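Local coordinates for protein putative drug/sodium antiporter (Escherichia coli, PDB 4Z3N) that is a MATE-family membrane transporter linked to transport of the genotoxin colibactin, probably acting as an antiporter that moves such compounds across the cell membrane, at residues F292-R297 with L361-V366; Y300-P305 with L381-V386; L307-A312 with W334-L339; V353-M358 with L374-M379. All coordinates share one frame; numbering follows the deposited sequence.

Contact 1 of 4, residues F292-R297 with L361-V366; sequences FTLTGR and LFTRVV
A chi1 of -69° sets CG of Leu294 beside its own backbone N, and chi2 of 177° turns the two methyls toward Phe362 and Thr363. The arrangement is helix-to-loop packing at the surface of an all-helical MATE transporter: residues 361-366 link helix 326-358 to helix 366-379. Backbones stay well apart, with the CA atoms of Leu294 and Phe362 7.6 Å from each other, so the fit rests on side chains. Both methyls of Leu294 share it: CD1 lies 3.7 Å from CG2 of Thr363, while CD2 is 4.1 Å from CB of Phe362. The Leu294 and Phe362 side chains run past one another in opposite senses, and the phenylalanine meets Leu294 through its CB; the Phe362 side chain also touches Ile298, one turn further along helix 286-322. Val368 of helix 366-379 touches both Leu294 and Thr363, completing a small apolar cluster. Thr363 has two tasks, because its methyl faces the leucine while its hydroxyl shapes the linker as an ST turn just ahead of helix 366-379. There, N of Val365, the N-cap residue, donates to OG1 of Thr363 at 3.0 Å with an N-H...O angle of 145°.

Contact 2 of 4, residues Y300-P305 with L381-V386; sequences YFIITP and LALPFV. With OLC ((2R)-2,3-dihydroxypropyl (9Z)-octadec-9-enoate), chain B.
Apolar packing carries the direct meeting of Ile302 and Ile303 with Leu383, and all three residues are buried. The evidence rests on Ile302, whose CG2 stands 4.2 Å from CD1 of Leu383, the two side chains crossing at about a right angle. Ile303 lies near the other methyl, CD2 of Leu383, but the modelled separation there is too short to be reliable, so the closeness of this second pair is doubtful.

Lipid contacts form a second group. Leu383 CD2 is 3.9 Å from C9 of the chain B monoolein and Ala382 CB is 4.0 Å from C10, which puts the cis double bond of the oleoyl chain against this helix turn. Further along the tail, CG1 of Val386 lies 3.9 Å from C15. Leu383 therefore touches both a protein helix and the lipid.

Backbone evidence makes a third group. Pro305 has no N-H to offer the preceding turn, and helix 286-322 kinks there; the start of helix 382-399, which contains Pro384, is by contrast only weakly bonded, with no kink to report. Both segments lie in predicted membrane spans, consistent with a transmembrane helix pair of the MATE fold, one member kinked at a proline, within the second MatE region.

Contact 3 of 4, residues L307-A312 with W334-L339; sequences LAIATA and WAAVAL. With OLC ((2R)-2,3-dihydroxypropyl (9Z)-octadec-9-enoate), chain F.
Between 307-312 and 334-339 the nearest CA atoms are those of Ile309 and Ala336, 6.4 Å apart, a close approach that the small alanine permits. Only three residues join helices 286-322 and 326-358, and the chain runs in opposing senses along them, so the pair is a transmembrane helical hairpin of the MATE fold. Ile309 carries the packing from its side with two separate branches. With chi1 at -57°, CG1 lies beside the backbone N while CG2 is anti to the backbone N, and the two branches spread over successive turns of the partner helix. CG2 rests 3.7 Å from CB of Ala336; CD1 reaches 3.7 Å from CB of Leu339, three residues on, and also comes 3.9 Å from the backbone C of Leu339. The isoleucine thus spans one turn of the opposite helix, and no hydrogen bond crosses between the segments. Leu391 of helix 382-399 lies against Ala310, Ala336 and Val337, bringing a third helix to the hairpin.

Within 307-312, OG1 of Thr311 donates to O of Ala308 at 2.7 Å. This bond bends at the acceptor, with a C=O...donor angle of 134° and the donor tilted 22° from the carbonyl plane. Trp334 belongs to the lipid-facing side of the hairpin: C8 of the chain F monoolein sits over one face of its indole, offset toward the rim, and C11 of the same lipid lies 3.8 Å from CZ3 of Trp334.

Contact 4 of 4, residues V353-M358 with L374-M379; sequences VLAPWM and LQTRIM. With OLC ((2R)-2,3-dihydroxypropyl (9Z)-octadec-9-enoate), chain B; OLC ((2R)-2,3-dihydroxypropyl (9Z)-octadec-9-enoate), chain D; OLC ((2R)-2,3-dihydroxypropyl (9Z)-octadec-9-enoate), chain C.
Arg377 meets Pro356 with its guanidinium group, and its path explains how. From CB, chi1 of -70° puts CG beside the backbone N, and the chain then runs extended to NE, alongside the chain D monoolein. CD lies 3.4 Å from lipid C6 and NE 3.5 Å from C5. At CZ the neighbour is C4, 3.8 Å away, which sits above one face of the guanidinium and over its centre. Of the two terminal nitrogens, NH1 stays near lipid C4, and NH2 approaches CG of Pro356 at 3.6 Å, at a slant.

A thinner apolar touch lies beside this one: CB of Ala355 is 4.4 Å from CG2 of Thr376, whose OG1 is bonded back to O of Ala372 in its own helix. Helix 326-358 is kinked at Pro356 and Trp357, where the regular bonding to the turn before lapses; proline has no N-H to give. On other sides of helix 366-379, Met379 CE touches C5 of the chain B monoolein and Ile378 lies against the chain C lipid. With no hydrogen bond or salt bridge across it, the contact is held by van der Waals packing, which probably does little to balance the charge of Arg377.

How the contacts relate
From the N terminus, helix 286-322 supplies the first segments of contacts 1, 2 and 3 in turn. Contact 3 closes first, within the hairpin made with helix 326-358, and lies inside the longer spans of contacts 1 and 2. Contact 4 opens next, in series with contact 3; contact 1 closes at 361-366, before contact 4 does at 374-379, and contact 2 closes last, at 381-386. Contact 4 thus lies within contact 2, while contact 1 crosses both. Contacts 1 and 4 are joined by a probable hydrogen bond, Thr295 OG1 to Gln375 NE2 at 2.7 Å; contacts 2 and 4 share the chain B lipid. Together they tie four successive helices, 286-322 through 382-399, into one packed unit.

Contact 1 of 4, residues F292-R297 with L361-V366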
# COMPACT_ATOMS: atom_id res chain seq x y z
N PHE A 292 -14.80 10.56 -10.01
CA PHE A 292 -13.72 10.03 -9.19
C PHE A 292 -13.92 8.56 -8.86
O PHE A 292 -12.96 7.80 -8.80
CB PHE A 292 -13.61 10.85 -7.90
CG PHE A 292 -12.47 10.48 -7.01
CD1 PHE A 292 -11.27 10.04 -7.54
CD2 PHE A 292 -12.58 10.61 -5.64
CE1 PHE A 292 -10.21 9.71 -6.70
CE2 PHE A 292 -11.53 10.29 -4.79
CZ PHE A 292 -10.34 9.84 -5.33
N THR A 293 -15.16 8.15 -8.63
CA THR A 293 -15.44 6.74 -8.35
C THR A 293 -15.04 5.87 -9.54
O THR A 293 -14.63 4.72 -9.38
CB THR A 293 -16.94 6.50 -8.01
OG1 THR A 293 -17.30 7.25 -6.84
CG2 THR A 293 -17.18 5.03 -7.73
N LEU A 294 -15.15 6.41 -10.75
CA LEU A 294 -14.77 5.69 -11.95
C LEU A 294 -13.24 5.70 -12.17
O LEU A 294 -12.64 4.66 -12.49
CB LEU A 294 -15.48 6.27 -13.17
CG LEU A 294 -17.00 6.08 -13.30
CD1 LEU A 294 -17.51 6.80 -14.53
CD2 LEU A 294 -17.39 4.61 -13.37
N THR A 295 -12.60 6.85 -11.96
CA THR A 295 -11.17 6.97 -12.24
C THR A 295 -10.30 6.22 -11.24
O THR A 295 -9.23 5.72 -11.59
CB THR A 295 -10.72 8.45 -12.26
OG1 THR A 295 -10.73 8.98 -10.93
CG2 THR A 295 -11.61 9.26 -13.14
N GLY A 296 -10.79 6.13 -10.01
CA GLY A 296 -10.02 5.65 -8.88
C GLY A 296 -9.29 4.33 -9.00
O GLY A 296 -8.10 4.27 -8.70
N ARG A 297 -9.97 3.27 -9.42
CA ARG A 297 -9.29 1.99 -9.55
C ARG A 297 -8.17 2.13 -10.59
O ARG A 297 -7.05 1.67 -10.36
CB ARG A 297 -10.24 0.85 -9.95
CG ARG A 297 -11.16 0.33 -8.84
CD ARG A 297 -12.11 -0.76 -9.39
NE ARG A 297 -13.46 -0.68 -8.85
CZ ARG A 297 -14.50 -1.40 -9.29
NH1 ARG A 297 -14.34 -2.26 -10.28
NH2 ARG A 297 -15.70 -1.25 -8.74
N LEU A 361 -17.90 4.97 -22.14
CA LEU A 361 -18.34 3.58 -22.04
C LEU A 361 -18.76 3.17 -20.63
O LEU A 361 -19.49 2.20 -20.46
CB LEU A 361 -17.23 2.63 -22.51
CG LEU A 361 -16.54 2.90 -23.85
CD1 LEU A 361 -15.43 1.89 -24.04
CD2 LEU A 361 -17.52 2.86 -25.01
N PHE A 362 -18.24 3.86 -19.62
CA PHE A 362 -18.50 3.49 -18.23
C PHE A 362 -19.80 4.10 -17.66
O PHE A 362 -20.35 3.62 -16.65
CB PHE A 362 -17.30 3.86 -17.36
CG PHE A 362 -16.10 2.96 -17.56
CD1 PHE A 362 -16.20 1.83 -18.37
CD2 PHE A 362 -14.89 3.23 -16.94
CE1 PHE A 362 -15.12 0.99 -18.56
CE2 PHE A 362 -13.79 2.39 -17.13
CZ PHE A 362 -13.91 1.27 -17.94
N THR A 363 -20.26 5.17 -18.29
CA THR A 363 -21.42 5.90 -17.82
C THR A 363 -22.10 6.59 -18.98
O THR A 363 -21.45 7.00 -19.94
CB THR A 363 -21.05 6.96 -16.77
OG1 THR A 363 -22.17 7.83 -16.56
CG2 THR A 363 -19.87 7.80 -17.24
N ARG A 364 -23.43 6.71 -18.89
CA ARG A 364 -24.19 7.47 -19.88
C ARG A 364 -24.39 8.94 -19.49
O ARG A 364 -24.76 9.75 -20.34
CB ARG A 364 -25.55 6.82 -20.11
CG ARG A 364 -25.48 5.55 -20.94
CD ARG A 364 -26.88 5.11 -21.39
NE ARG A 364 -26.84 3.80 -22.03
CZ ARG A 364 -26.88 2.65 -21.37
NH1 ARG A 364 -26.96 2.64 -20.04
NH2 ARG A 364 -26.85 1.50 -22.04
N VAL A 365 -24.13 9.29 -18.23
CA VAL A 365 -24.28 10.69 -17.80
C VAL A 365 -23.04 11.47 -18.23
O VAL A 365 -21.92 11.18 -17.76
CB VAL A 365 -24.49 10.79 -16.27
CG1 VAL A 365 -24.81 12.21 -15.86
CG2 VAL A 365 -25.58 9.85 -15.82
N VAL A 366 -23.20 12.45 -19.10
CA VAL A 366 -22.03 12.98 -19.80
C VAL A 366 -21.26 13.97 -18.94
O VAL A 366 -20.07 14.19 -19.15
CB VAL A 366 -22.40 13.61 -21.15
CG1 VAL A 366 -23.44 12.76 -21.83
CG2 VAL A 366 -22.91 15.02 -20.96

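Contact 2 of 4, residues Y300-P305 with L381-V386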
# COMPACT_ATOMS: atom_id res chain seq x y z
N TYR A 300 -5.23 4.02 -9.61
CA TYR A 300 -4.50 3.20 -8.66
C TYR A 300 -3.59 2.18 -9.35
O TYR A 300 -2.43 2.00 -8.94
CB TYR A 300 -5.47 2.48 -7.71
CG TYR A 300 -4.70 1.64 -6.74
CD1 TYR A 300 -4.12 2.21 -5.63
CD2 TYR A 300 -4.49 0.29 -6.97
CE1 TYR A 300 -3.37 1.45 -4.74
CE2 TYR A 300 -3.75 -0.48 -6.09
CZ TYR A 300 -3.19 0.11 -4.98
OH TYR A 300 -2.45 -0.63 -4.09
N PHE A 301 -4.09 1.50 -10.39
CA PHE A 301 -3.26 0.58 -11.15
C PHE A 301 -2.01 1.26 -11.74
O PHE A 301 -0.93 0.68 -11.78
CB PHE A 301 -4.04 -0.09 -12.28
CG PHE A 301 -3.15 -0.63 -13.39
CD1 PHE A 301 -2.33 -1.74 -13.16
CD2 PHE A 301 -3.10 -0.00 -14.63
CE1 PHE A 301 -1.48 -2.23 -14.16
CE2 PHE A 301 -2.26 -0.49 -15.64
CZ PHE A 301 -1.44 -1.60 -15.40
N ILE A 302 -2.16 2.49 -12.22
CA ILE A 302 -1.07 3.21 -12.85
C ILE A 302 0.08 3.41 -11.87
O ILE A 302 1.27 3.47 -12.23
CB ILE A 302 -1.54 4.59 -13.37
CG1 ILE A 302 -2.44 4.42 -14.59
CG2 ILE A 302 -0.34 5.51 -13.68
CD1 ILE A 302 -3.14 5.70 -15.00
N ILE A 303 -0.29 3.49 -10.60
CA ILE A 303 0.64 3.84 -9.55
C ILE A 303 1.36 2.59 -9.00
O ILE A 303 2.38 2.71 -8.30
CB ILE A 303 -0.13 4.64 -8.47
CG1 ILE A 303 -0.59 5.97 -9.04
CG2 ILE A 303 0.64 4.77 -7.15
CD1 ILE A 303 -1.57 6.70 -8.15
N THR A 304 0.84 1.41 -9.33
CA THR A 304 1.30 0.17 -8.70
C THR A 304 2.76 -0.17 -9.04
O THR A 304 3.48 -0.66 -8.18
CB THR A 304 0.38 -1.06 -9.04
OG1 THR A 304 0.04 -1.06 -10.43
CG2 THR A 304 -0.89 -1.01 -8.23
N PRO A 305 3.22 0.09 -10.29
CA PRO A 305 4.63 -0.17 -10.62
C PRO A 305 5.61 0.61 -9.73
O PRO A 305 6.73 0.17 -9.49
CB PRO A 305 4.73 0.26 -12.09
CG PRO A 305 3.57 1.11 -12.33
CD PRO A 305 2.48 0.61 -11.45
N LEU A 381 -0.52 13.83 -15.15
CA LEU A 381 0.91 14.02 -15.25
C LEU A 381 1.55 14.22 -13.88
O LEU A 381 2.76 14.04 -13.73
CB LEU A 381 1.25 15.19 -16.16
CG LEU A 381 1.02 14.90 -17.65
CD1 LEU A 381 1.19 16.15 -18.52
CD2 LEU A 381 1.98 13.82 -18.05
N ALA A 382 0.75 14.57 -12.88
CA ALA A 382 1.28 14.69 -11.52
C ALA A 382 1.72 13.32 -11.03
O ALA A 382 2.69 13.22 -10.27
CB ALA A 382 0.26 15.28 -10.59
N LEU A 383 1.06 12.26 -11.49
CA LEU A 383 1.29 10.93 -10.95
C LEU A 383 2.77 10.50 -10.92
O LEU A 383 3.24 10.02 -9.89
CB LEU A 383 0.46 9.90 -11.71
CG LEU A 383 -1.00 9.85 -11.24
CD1 LEU A 383 -1.89 9.11 -12.22
CD2 LEU A 383 -1.11 9.19 -9.87
N PRO A 384 3.51 10.67 -12.03
CA PRO A 384 4.92 10.25 -12.05
C PRO A 384 5.75 11.08 -11.07
O PRO A 384 6.76 10.62 -10.51
CB PRO A 384 5.34 10.48 -13.50
CG PRO A 384 4.30 11.44 -14.08
CD PRO A 384 3.04 11.13 -13.35
N PHE A 385 5.30 12.31 -10.84
CA PHE A 385 5.95 13.16 -9.85
C PHE A 385 5.74 12.66 -8.41
O PHE A 385 6.58 12.91 -7.55
CB PHE A 385 5.45 14.60 -10.00
CG PHE A 385 6.08 15.32 -11.16
CD1 PHE A 385 5.47 15.31 -12.40
CD2 PHE A 385 7.31 15.97 -11.02
CE1 PHE A 385 6.05 15.95 -13.48
CE2 PHE A 385 7.89 16.62 -12.08
CZ PHE A 385 7.26 16.61 -13.32
N VAL A 386 4.64 11.93 -8.17
CA VAL A 386 4.39 11.29 -6.88
C VAL A 386 5.55 10.34 -6.51
O VAL A 386 5.88 10.17 -5.33
CB VAL A 386 3.03 10.50 -6.90
CG1 VAL A 386 2.77 9.76 -5.58
CG2 VAL A 386 1.88 11.44 -7.21
C18 OLC B . -0.13 7.30 -2.60
C10 OLC B . -2.51 13.20 -8.68
C9 OLC B . -3.36 12.15 -8.74
C17 OLC B . -0.62 8.09 -3.80
C11 OLC B . -2.06 13.77 -7.34
C8 OLC B . -4.42 12.11 -9.83
C24 OLC B . -5.92 16.73 -2.09
C16 OLC B . -0.58 9.57 -3.47
C12 OLC B . -2.68 13.03 -6.16
C7 OLC B . -5.23 10.83 -9.80
C15 OLC B . -0.97 10.40 -4.69
C13 OLC B . -1.62 12.81 -5.08
C6 OLC B . -6.26 10.87 -8.69
C14 OLC B . -1.85 11.56 -4.26
C5 OLC B . -7.01 12.18 -8.70
C4 OLC B . -7.63 12.43 -7.33
C3 OLC B . -6.61 12.22 -6.23
C2 OLC B . -7.04 12.85 -4.92
C21 OLC B . -4.52 14.86 -2.97
C1 OLC B . -5.82 13.23 -4.10
C22 OLC B . -4.67 15.90 -1.88
O19 OLC B . -4.77 12.61 -4.18
O25 OLC B . -6.58 16.92 -0.85
O23 OLC B . -4.74 15.27 -0.62
O20 OLC B . -5.81 14.42 -3.35

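Contact 3 of 4, residues L307-A312 with W334-L339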
# COMPACT_ATOMS: atom_id res chain seq x y z
N LEU A 307 4.90 1.28 -6.50
CA LEU A 307 4.85 0.59 -5.21
C LEU A 307 5.75 -0.64 -5.23
O LEU A 307 6.38 -0.98 -4.23
CB LEU A 307 3.41 0.20 -4.86
CG LEU A 307 2.39 1.33 -4.64
CD1 LEU A 307 1.06 0.75 -4.24
CD2 LEU A 307 2.86 2.29 -3.59
N ALA A 308 5.82 -1.29 -6.39
CA ALA A 308 6.72 -2.43 -6.61
C ALA A 308 8.20 -2.04 -6.48
O ALA A 308 8.98 -2.71 -5.78
CB ALA A 308 6.46 -3.04 -7.97
N ILE A 309 8.60 -0.98 -7.19
CA ILE A 309 9.96 -0.43 -7.09
C ILE A 309 10.30 0.04 -5.64
O ILE A 309 11.41 -0.19 -5.15
CB ILE A 309 10.13 0.72 -8.11
CG1 ILE A 309 9.84 0.21 -9.52
CG2 ILE A 309 11.54 1.33 -8.02
CD1 ILE A 309 9.86 1.28 -10.59
N ALA A 310 9.33 0.67 -4.97
CA ALA A 310 9.47 1.09 -3.58
C ALA A 310 9.88 -0.07 -2.68
O ALA A 310 10.73 0.10 -1.79
CB ALA A 310 8.17 1.71 -3.07
N THR A 311 9.25 -1.23 -2.88
CA THR A 311 9.49 -2.36 -2.00
C THR A 311 10.93 -2.82 -2.21
O THR A 311 11.60 -3.20 -1.25
CB THR A 311 8.51 -3.60 -2.21
OG1 THR A 311 8.69 -4.18 -3.50
CG2 THR A 311 7.06 -3.22 -2.00
N ALA A 312 11.39 -2.74 -3.47
CA ALA A 312 12.73 -3.19 -3.85
C ALA A 312 13.78 -2.27 -3.27
O ALA A 312 14.89 -2.69 -2.93
CB ALA A 312 12.87 -3.26 -5.37
N TRP A 334 17.77 7.48 -6.51
CA TRP A 334 17.62 8.10 -7.83
C TRP A 334 17.53 7.10 -8.99
O TRP A 334 16.94 7.43 -10.03
CB TRP A 334 18.75 9.10 -8.10
CG TRP A 334 18.71 10.30 -7.22
CD1 TRP A 334 19.53 10.57 -6.18
CD2 TRP A 334 17.77 11.39 -7.28
NE1 TRP A 334 19.18 11.76 -5.59
CE2 TRP A 334 18.11 12.29 -6.25
CE3 TRP A 334 16.69 11.70 -8.12
CZ2 TRP A 334 17.41 13.48 -6.01
CZ3 TRP A 334 15.99 12.89 -7.88
CH2 TRP A 334 16.35 13.76 -6.84
N ALA A 335 18.08 5.89 -8.84
CA ALA A 335 17.86 4.81 -9.82
C ALA A 335 16.36 4.42 -9.85
O ALA A 335 15.73 4.31 -10.92
CB ALA A 335 18.72 3.60 -9.50
N ALA A 336 15.83 4.20 -8.64
CA ALA A 336 14.41 3.95 -8.42
C ALA A 336 13.52 5.08 -8.98
O ALA A 336 12.51 4.80 -9.62
CB ALA A 336 14.14 3.76 -6.94
N VAL A 337 13.87 6.34 -8.71
CA VAL A 337 13.05 7.44 -9.21
C VAL A 337 13.05 7.41 -10.75
O VAL A 337 12.01 7.61 -11.38
CB VAL A 337 13.53 8.84 -8.71
CG1 VAL A 337 12.86 9.94 -9.50
CG2 VAL A 337 13.24 9.03 -7.22
N ALA A 338 14.22 7.13 -11.35
CA ALA A 338 14.33 7.04 -12.80
C ALA A 338 13.43 5.94 -13.35
O ALA A 338 12.70 6.16 -14.32
CB ALA A 338 15.76 6.81 -13.21
N LEU A 339 13.45 4.76 -12.74
CA LEU A 339 12.56 3.68 -13.20
C LEU A 339 11.09 4.03 -13.03
O LEU A 339 10.31 3.94 -13.99
CB LEU A 339 12.85 2.37 -12.46
CG LEU A 339 14.22 1.77 -12.75
CD1 LEU A 339 14.50 0.61 -11.78
CD2 LEU A 339 14.33 1.35 -14.24
C18 OLC F . 8.55 20.45 -9.97
C10 OLC F . 17.00 16.17 -10.66
C9 OLC F . 18.03 15.31 -10.82
C17 OLC F . 9.54 19.74 -9.06
C11 OLC F . 15.60 15.66 -10.38
C8 OLC F . 18.77 14.80 -9.59
C16 OLC F . 10.47 18.86 -9.88
C12 OLC F . 14.83 16.68 -9.56
C7 OLC F . 20.09 14.15 -9.95
C15 OLC F . 11.38 18.00 -9.01
C13 OLC F . 13.35 16.72 -9.93
C6 OLC F . 21.07 14.38 -8.82
C14 OLC F . 12.80 18.07 -9.52

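Contact 4 of 4, residues V353-M358 with L374-M379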
# COMPACT_ATOMS: atom_id res chain seq x y z
N VAL A 353 -4.91 10.05 -22.94
CA VAL A 353 -5.37 9.94 -24.30
C VAL A 353 -6.52 8.94 -24.42
O VAL A 353 -7.35 9.06 -25.30
CB VAL A 353 -4.20 9.54 -25.23
CG1 VAL A 353 -3.20 10.67 -25.30
CG2 VAL A 353 -3.57 8.25 -24.74
N LEU A 354 -6.55 7.94 -23.54
CA LEU A 354 -7.57 6.90 -23.59
C LEU A 354 -8.90 7.39 -23.01
O LEU A 354 -9.98 6.94 -23.43
CB LEU A 354 -7.09 5.65 -22.83
CG LEU A 354 -6.40 4.55 -23.63
CD1 LEU A 354 -5.87 3.48 -22.68
CD2 LEU A 354 -7.35 3.94 -24.67
N ALA A 355 -8.82 8.32 -22.05
CA ALA A 355 -9.95 8.73 -21.23
C ALA A 355 -11.20 9.16 -22.03
O ALA A 355 -12.31 8.72 -21.73
CB ALA A 355 -9.52 9.84 -20.28
N PRO A 356 -11.01 10.03 -23.05
CA PRO A 356 -12.15 10.54 -23.84
C PRO A 356 -12.98 9.42 -24.49
O PRO A 356 -14.19 9.52 -24.60
CB PRO A 356 -11.49 11.41 -24.91
CG PRO A 356 -10.16 11.78 -24.35
CD PRO A 356 -9.73 10.61 -23.49
N TRP A 357 -12.30 8.37 -24.95
CA TRP A 357 -12.98 7.21 -25.50
C TRP A 357 -13.45 6.20 -24.45
O TRP A 357 -14.44 5.51 -24.65
CB TRP A 357 -12.06 6.53 -26.51
CG TRP A 357 -11.78 7.44 -27.65
CD1 TRP A 357 -12.70 7.94 -28.53
CD2 TRP A 357 -10.52 7.99 -28.03
NE1 TRP A 357 -12.08 8.76 -29.45
CE2 TRP A 357 -10.74 8.79 -29.17
CE3 TRP A 357 -9.22 7.85 -27.54
CZ2 TRP A 357 -9.70 9.48 -29.81
CZ3 TRP A 357 -8.20 8.53 -28.18
CH2 TRP A 357 -8.45 9.33 -29.30
N MET A 358 -12.71 6.11 -23.35
CA MET A 358 -12.91 5.07 -22.34
C MET A 358 -14.05 5.36 -21.38
O MET A 358 -14.87 4.49 -21.11
CB MET A 358 -11.60 4.87 -21.56
CG MET A 358 -11.64 3.81 -20.47
SD MET A 358 -9.97 3.55 -19.82
CE MET A 358 -9.53 5.22 -19.36
N LEU A 374 -11.75 15.50 -17.56
CA LEU A 374 -11.10 16.76 -17.15
C LEU A 374 -10.13 16.56 -15.98
O LEU A 374 -9.09 17.21 -15.91
CB LEU A 374 -12.16 17.82 -16.79
CG LEU A 374 -11.60 19.18 -16.38
CD1 LEU A 374 -10.82 19.83 -17.48
CD2 LEU A 374 -12.70 20.11 -15.89
N GLN A 375 -10.48 15.64 -15.07
CA GLN A 375 -9.67 15.30 -13.90
C GLN A 375 -8.37 14.64 -14.35
O GLN A 375 -7.26 15.01 -13.92
CB GLN A 375 -10.45 14.36 -12.97
CG GLN A 375 -9.68 13.93 -11.75
CD GLN A 375 -10.34 12.82 -10.95
OE1 GLN A 375 -11.02 13.09 -9.95
NE2 GLN A 375 -10.10 11.57 -11.34
N THR A 376 -8.52 13.64 -15.22
CA THR A 376 -7.39 12.92 -15.75
C THR A 376 -6.48 13.86 -16.52
O THR A 376 -5.25 13.84 -16.35
CB THR A 376 -7.84 11.77 -16.64
OG1 THR A 376 -8.62 10.84 -15.87
CG2 THR A 376 -6.62 11.06 -17.25
N ARG A 377 -7.07 14.71 -17.37
CA ARG A 377 -6.27 15.60 -18.19
C ARG A 377 -5.44 16.55 -17.35
O ARG A 377 -4.29 16.87 -17.69
CB ARG A 377 -7.16 16.41 -19.13
CG ARG A 377 -7.80 15.61 -20.24
CD ARG A 377 -8.02 16.51 -21.42
NE ARG A 377 -8.46 15.79 -22.60
CZ ARG A 377 -9.60 16.04 -23.23
NH1 ARG A 377 -10.42 16.99 -22.77
NH2 ARG A 377 -9.93 15.34 -24.30
N ILE A 378 -6.04 17.02 -16.26
CA ILE A 378 -5.33 17.97 -15.41
C ILE A 378 -4.34 17.28 -14.47
O ILE A 378 -3.18 17.66 -14.44
CB ILE A 378 -6.33 18.82 -14.59
CG1 ILE A 378 -7.17 19.68 -15.56
CG2 ILE A 378 -5.58 19.69 -13.56
CD1 ILE A 378 -8.06 20.72 -14.90
N MET A 379 -4.78 16.24 -13.77
CA MET A 379 -3.98 15.65 -12.69
C MET A 379 -3.06 14.48 -13.06
O MET A 379 -2.17 14.14 -12.27
CB MET A 379 -4.93 15.16 -11.58
CG MET A 379 -5.82 16.23 -10.97
SD MET A 379 -6.97 15.56 -9.75
CE MET A 379 -5.84 15.28 -8.38
C18 OLC B . -0.13 7.30 -2.60
C10 OLC B . -2.51 13.20 -8.68
C9 OLC B . -3.36 12.15 -8.74
C17 OLC B . -0.62 8.09 -3.80
C11 OLC B . -2.06 13.77 -7.34
C8 OLC B . -4.42 12.11 -9.83
C24 OLC B . -5.92 16.73 -2.09
C16 OLC B . -0.58 9.57 -3.47
C12 OLC B . -2.68 13.03 -6.16
C7 OLC B . -5.23 10.83 -9.80
C15 OLC B . -0.97 10.40 -4.69
C13 OLC B . -1.62 12.81 -5.08
C6 OLC B . -6.26 10.87 -8.69
C14 OLC B . -1.85 11.56 -4.26
C5 OLC B . -7.01 12.18 -8.70
C4 OLC B . -7.63 12.43 -7.33
C3 OLC B . -6.61 12.22 -6.23
C2 OLC B . -7.04 12.85 -4.92
C21 OLC B . -4.52 14.86 -2.97
C1 OLC B . -5.82 13.23 -4.10
C22 OLC B . -4.67 15.90 -1.88
O19 OLC B . -4.77 12.61 -4.18
O25 OLC B . -6.58 16.92 -0.85
O23 OLC B . -4.74 15.27 -0.62
O20 OLC B . -5.81 14.42 -3.35
C9 OLC D . -2.22 17.55 -21.12
C8 OLC D . -3.52 18.21 -21.55
C7 OLC D . -4.15 17.46 -22.71
C6 OLC D . -5.48 18.10 -23.11
C5 OLC D . -5.98 17.51 -24.42
C4 OLC D . -7.13 18.36 -24.94
C3 OLC D . -6.97 18.71 -26.41
C2 OLC D . -8.11 19.60 -26.89
C1 OLC D . -9.31 18.79 -27.34
C9 OLC C . 2.85 18.88 -14.87
C8 OLC C . 1.37 19.06 -14.56
C7 OLC C . 0.77 20.13 -15.44
C6 OLC C . -0.65 19.74 -15.83
C5 OLC C . -1.27 20.87 -16.63
C4 OLC C . -2.58 20.42 -17.26
C3 OLC C . -3.46 21.61 -17.60
C2 OLC C . -4.38 21.26 -18.75
C1 OLC C . -5.78 21.79 -18.49